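Local coordinates for alpha-1,4-endofucoidanase (Mariniflexile fucanivorans, PDB 6DLH), which hydrolyses alpha-1,4 linkages inside fucoidan chains as a retaining glycoside hydrolase of family 107, this chain holding its catalytic domain and Ig-like domains, at residues Asn57-Leu69 with Arg123-Leu137. Residues are numbered along the deposited sequence; the frame is centred on the assembly and turned at random.
Sequences NGNIEGIRIDDFL and RESVDDPLLSWLKAL
R64 and D127 meet end-on in a two-bond salt bridge, NH1 to OD2 (2.9 Å) and NH2 to OD1 (3.0 Å), with guanidinium and carboxylate planes 35° apart. D127 OD2 accepts a second hydrogen bond, from G62 N at 2.7 Å, met from above the carboxylate plane. R64 NH1 also donates to I63 O; W133 NE1 reaches that oxygen from the opposite face of its carbonyl plane at 2.9 Å, nearly straight and in the indole plane. R64 folds back at chi2 (-66°), bringing its guanidinium to D127 with one face over S132. A leucine in place of R64 would probably leave D127 without its bidentate partner and I63 O with one donor fewer. Toward the start of both segments, R123 grips E61 side-on, NH2 to OE1 (3.0 Å) and NE to OE2, the planes nearly coplanar; backbone N of R123 also donates to the anti lone pair of E61 OE2, and V126 CG1 packs against E61 CD at 3.7 Å. One water joins I65 N, D66 OD1 and S132 OG. I60 CD1 abuts the indole edge at W133 CZ2 (3.7 Å), I65 CG2 rests between W133 and A136, and L69 CD2 meets L137 CD2 at 3.8 Å. The contact lays the start of helix 66-71 and the loop before it along helix 129-139 and its leading loop. I65, W133 and L137 also touch strand 80-84, which helix 129-139 links to parallel strand 143-149 in a beta-alpha-beta crossover of the catalytic domain, while K553 (on D127 OD1) and T586 (on R64 NE) tie the salt bridge to an Ig-like domain.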
# COMPACT_ATOMS: atom_id res chain seq x y z
N ASN A 57 4.65 -10.95 4.31
CA ASN A 57 5.01 -11.48 5.62
C ASN A 57 4.68 -10.48 6.72
O ASN A 57 5.49 -10.26 7.62
CB ASN A 57 6.47 -11.92 5.68
CG ASN A 57 6.76 -13.10 4.77
OD1 ASN A 57 5.88 -13.92 4.51
ND2 ASN A 57 7.99 -13.17 4.28
N GLY A 58 3.49 -9.87 6.59
CA GLY A 58 2.96 -8.92 7.56
C GLY A 58 3.43 -7.48 7.36
O GLY A 58 2.86 -6.56 7.95
N ASN A 59 4.46 -7.28 6.53
CA ASN A 59 5.07 -5.98 6.30
C ASN A 59 4.02 -4.89 6.02
O ASN A 59 4.19 -3.77 6.50
CB ASN A 59 6.14 -6.01 5.21
CG ASN A 59 7.41 -6.74 5.60
OD1 ASN A 59 7.70 -6.91 6.78
ND2 ASN A 59 8.19 -7.15 4.62
N ILE A 60 2.95 -5.20 5.28
CA ILE A 60 2.01 -4.19 4.80
C ILE A 60 0.94 -3.88 5.85
O ILE A 60 0.23 -2.88 5.73
CB ILE A 60 1.39 -4.59 3.44
CG1 ILE A 60 0.66 -3.42 2.76
CG2 ILE A 60 0.48 -5.80 3.59
CD1 ILE A 60 1.56 -2.27 2.36
N GLU A 61 0.82 -4.74 6.86
CA GLU A 61 -0.17 -4.53 7.91
C GLU A 61 0.04 -3.17 8.57
O GLU A 61 1.15 -2.85 8.99
CB GLU A 61 -0.10 -5.68 8.92
CG GLU A 61 -0.79 -6.94 8.43
CD GLU A 61 -0.28 -8.24 9.03
OE1 GLU A 61 0.77 -8.22 9.71
OE2 GLU A 61 -0.93 -9.28 8.78
N GLY A 62 -1.03 -2.37 8.63
CA GLY A 62 -1.02 -1.12 9.37
C GLY A 62 -0.52 0.08 8.56
O GLY A 62 -0.48 1.19 9.08
N ILE A 63 -0.14 -0.14 7.30
CA ILE A 63 0.42 0.92 6.47
C ILE A 63 -0.73 1.80 5.98
O ILE A 63 -1.80 1.29 5.67
CB ILE A 63 1.28 0.34 5.32
CG1 ILE A 63 2.54 -0.35 5.87
CG2 ILE A 63 1.59 1.39 4.26
CD1 ILE A 63 3.43 0.54 6.72
N ARG A 64 -0.49 3.12 5.95
CA ARG A 64 -1.55 4.08 5.69
C ARG A 64 -1.09 5.11 4.66
O ARG A 64 0.08 5.44 4.60
CB ARG A 64 -1.99 4.74 7.01
CG ARG A 64 -2.57 3.76 8.03
CD ARG A 64 -3.88 3.19 7.51
NE ARG A 64 -4.59 2.35 8.45
CZ ARG A 64 -4.65 1.02 8.38
NH1 ARG A 64 -3.97 0.38 7.44
NH2 ARG A 64 -5.38 0.34 9.24
N ILE A 65 -2.05 5.63 3.87
CA ILE A 65 -1.75 6.61 2.83
C ILE A 65 -1.95 8.04 3.34
O ILE A 65 -1.76 9.00 2.59
CB ILE A 65 -2.58 6.32 1.56
CG1 ILE A 65 -1.98 7.03 0.33
CG2 ILE A 65 -4.05 6.68 1.77
CD1 ILE A 65 -2.58 6.61 -0.99
N ASP A 66 -2.31 8.20 4.63
CA ASP A 66 -2.78 9.47 5.18
C ASP A 66 -1.72 10.57 5.14
O ASP A 66 -2.05 11.73 4.89
CB ASP A 66 -3.42 9.30 6.56
CG ASP A 66 -4.67 8.45 6.49
OD1 ASP A 66 -4.52 7.22 6.32
OD2 ASP A 66 -5.78 9.02 6.56
N ASP A 67 -0.46 10.23 5.43
CA ASP A 67 0.61 11.20 5.40
C ASP A 67 0.77 11.76 3.98
O ASP A 67 0.94 12.96 3.79
CB ASP A 67 1.92 10.62 5.94
CG ASP A 67 1.93 10.46 7.46
OD1 ASP A 67 1.02 11.02 8.11
OD2 ASP A 67 2.85 9.80 7.97
N PHE A 68 0.70 10.86 2.99
CA PHE A 68 0.77 11.26 1.59
C PHE A 68 -0.35 12.26 1.31
O PHE A 68 -0.10 13.34 0.77
CB PHE A 68 0.76 10.04 0.67
CG PHE A 68 0.55 10.32 -0.80
CD1 PHE A 68 1.60 10.78 -1.60
CD2 PHE A 68 -0.68 10.11 -1.41
CE1 PHE A 68 1.42 11.02 -2.95
CE2 PHE A 68 -0.86 10.34 -2.77
CZ PHE A 68 0.19 10.79 -3.54
N LEU A 69 -1.57 11.92 1.72
CA LEU A 69 -2.72 12.75 1.40
C LEU A 69 -2.60 14.12 2.08
O LEU A 69 -3.01 15.12 1.50
CB LEU A 69 -4.02 12.02 1.76
CG LEU A 69 -4.34 10.81 0.87
CD1 LEU A 69 -5.70 10.22 1.23
CD2 LEU A 69 -4.29 11.17 -0.61
N ARG A 123 -2.81 -10.61 7.04
CA ARG A 123 -3.66 -11.54 7.77
C ARG A 123 -5.03 -10.90 7.99
O ARG A 123 -5.13 -9.79 8.49
CB ARG A 123 -3.03 -11.95 9.10
CG ARG A 123 -1.71 -12.71 8.97
CD ARG A 123 -0.99 -12.77 10.30
NE ARG A 123 -0.09 -11.64 10.54
CZ ARG A 123 1.18 -11.74 10.94
NH1 ARG A 123 1.71 -12.92 11.21
NH2 ARG A 123 1.91 -10.65 11.08
N GLU A 124 -6.09 -11.62 7.59
CA GLU A 124 -7.44 -11.10 7.58
C GLU A 124 -7.85 -10.58 8.96
O GLU A 124 -8.71 -9.72 9.08
CB GLU A 124 -8.41 -12.18 7.10
CG GLU A 124 -9.43 -11.69 6.09
CD GLU A 124 -10.57 -10.84 6.63
OE1 GLU A 124 -10.92 -11.00 7.81
OE2 GLU A 124 -11.11 -10.02 5.85
N SER A 125 -7.22 -11.12 10.01
CA SER A 125 -7.61 -10.79 11.37
C SER A 125 -6.87 -9.55 11.88
O SER A 125 -7.18 -9.03 12.95
CB SER A 125 -7.44 -11.98 12.30
OG SER A 125 -6.08 -12.38 12.38
N VAL A 126 -5.90 -9.08 11.09
CA VAL A 126 -5.02 -7.99 11.50
C VAL A 126 -5.42 -6.69 10.80
O VAL A 126 -5.78 -5.73 11.47
CB VAL A 126 -3.54 -8.34 11.27
CG1 VAL A 126 -2.62 -7.21 11.70
CG2 VAL A 126 -3.16 -9.63 11.97
N ASP A 127 -5.37 -6.67 9.46
CA ASP A 127 -5.56 -5.42 8.75
C ASP A 127 -5.93 -5.66 7.28
O ASP A 127 -5.41 -6.57 6.64
CB ASP A 127 -4.30 -4.56 8.83
CG ASP A 127 -4.53 -3.10 8.47
OD1 ASP A 127 -5.62 -2.58 8.78
OD2 ASP A 127 -3.61 -2.51 7.88
N ASP A 128 -6.83 -4.80 6.77
CA ASP A 128 -7.01 -4.61 5.34
C ASP A 128 -6.47 -3.23 4.95
O ASP A 128 -7.22 -2.25 4.91
CB ASP A 128 -8.48 -4.76 4.92
CG ASP A 128 -8.66 -4.71 3.41
OD1 ASP A 128 -7.65 -4.50 2.70
OD2 ASP A 128 -9.81 -4.87 2.95
N PRO A 129 -5.16 -3.10 4.63
CA PRO A 129 -4.57 -1.80 4.25
C PRO A 129 -5.21 -1.16 3.02
O PRO A 129 -5.43 0.05 2.99
CB PRO A 129 -3.10 -2.13 3.98
CG PRO A 129 -2.85 -3.42 4.71
CD PRO A 129 -4.16 -4.18 4.65
N LEU A 130 -5.56 -1.97 2.02
CA LEU A 130 -6.12 -1.46 0.78
C LEU A 130 -7.44 -0.74 1.05
O LEU A 130 -7.66 0.35 0.52
CB LEU A 130 -6.29 -2.61 -0.22
CG LEU A 130 -6.75 -2.20 -1.62
CD1 LEU A 130 -5.81 -1.16 -2.23
CD2 LEU A 130 -6.86 -3.41 -2.53
N LEU A 131 -8.32 -1.34 1.86
CA LEU A 131 -9.61 -0.73 2.16
C LEU A 131 -9.39 0.62 2.83
O LEU A 131 -10.14 1.57 2.61
CB LEU A 131 -10.44 -1.65 3.06
CG LEU A 131 -11.81 -1.11 3.47
CD1 LEU A 131 -12.68 -0.79 2.26
CD2 LEU A 131 -12.54 -2.07 4.40
N SER A 132 -8.36 0.68 3.68
CA SER A 132 -7.98 1.92 4.33
C SER A 132 -7.68 3.00 3.27
O SER A 132 -8.32 4.06 3.26
CB SER A 132 -6.81 1.69 5.26
OG SER A 132 -6.49 2.87 5.96
N TRP A 133 -6.74 2.68 2.37
CA TRP A 133 -6.29 3.60 1.34
C TRP A 133 -7.46 4.01 0.45
O TRP A 133 -7.63 5.19 0.14
CB TRP A 133 -5.15 2.99 0.51
CG TRP A 133 -4.07 2.30 1.29
CD1 TRP A 133 -3.68 2.53 2.57
CD2 TRP A 133 -3.19 1.27 0.79
NE1 TRP A 133 -2.64 1.71 2.92
CE2 TRP A 133 -2.32 0.92 1.84
CE3 TRP A 133 -3.05 0.61 -0.44
CZ2 TRP A 133 -1.33 -0.05 1.70
CZ3 TRP A 133 -2.08 -0.36 -0.58
CH2 TRP A 133 -1.24 -0.68 0.48
N LEU A 134 -8.29 3.02 0.07
CA LEU A 134 -9.43 3.26 -0.81
C LEU A 134 -10.38 4.29 -0.20
O LEU A 134 -10.85 5.18 -0.90
CB LEU A 134 -10.15 1.93 -1.08
CG LEU A 134 -9.46 0.94 -2.02
CD1 LEU A 134 -10.22 -0.38 -2.05
CD2 LEU A 134 -9.33 1.50 -3.44
N LYS A 135 -10.64 4.18 1.11
CA LYS A 135 -11.60 5.05 1.78
C LYS A 135 -11.01 6.44 2.02
O LYS A 135 -11.70 7.44 1.88
CB LYS A 135 -12.15 4.42 3.07
CG LYS A 135 -13.18 3.31 2.85
CD LYS A 135 -13.55 2.54 4.10
CE LYS A 135 -14.68 3.19 4.86
NZ LYS A 135 -15.30 2.25 5.83
N ALA A 136 -9.72 6.48 2.36
CA ALA A 136 -9.00 7.74 2.53
C ALA A 136 -8.98 8.53 1.21
O ALA A 136 -9.13 9.75 1.22
CB ALA A 136 -7.61 7.47 3.05
N LEU A 137 -8.84 7.82 0.09
CA LEU A 137 -8.81 8.47 -1.21
C LEU A 137 -10.20 9.02 -1.55
O LEU A 137 -10.32 10.13 -2.06
CB LEU A 137 -8.31 7.49 -2.27
CG LEU A 137 -6.80 7.28 -2.32
CD1 LEU A 137 -6.44 6.11 -3.23
CD2 LEU A 137 -6.09 8.55 -2.77
O HOH W 1 -4.89 5.00 4.81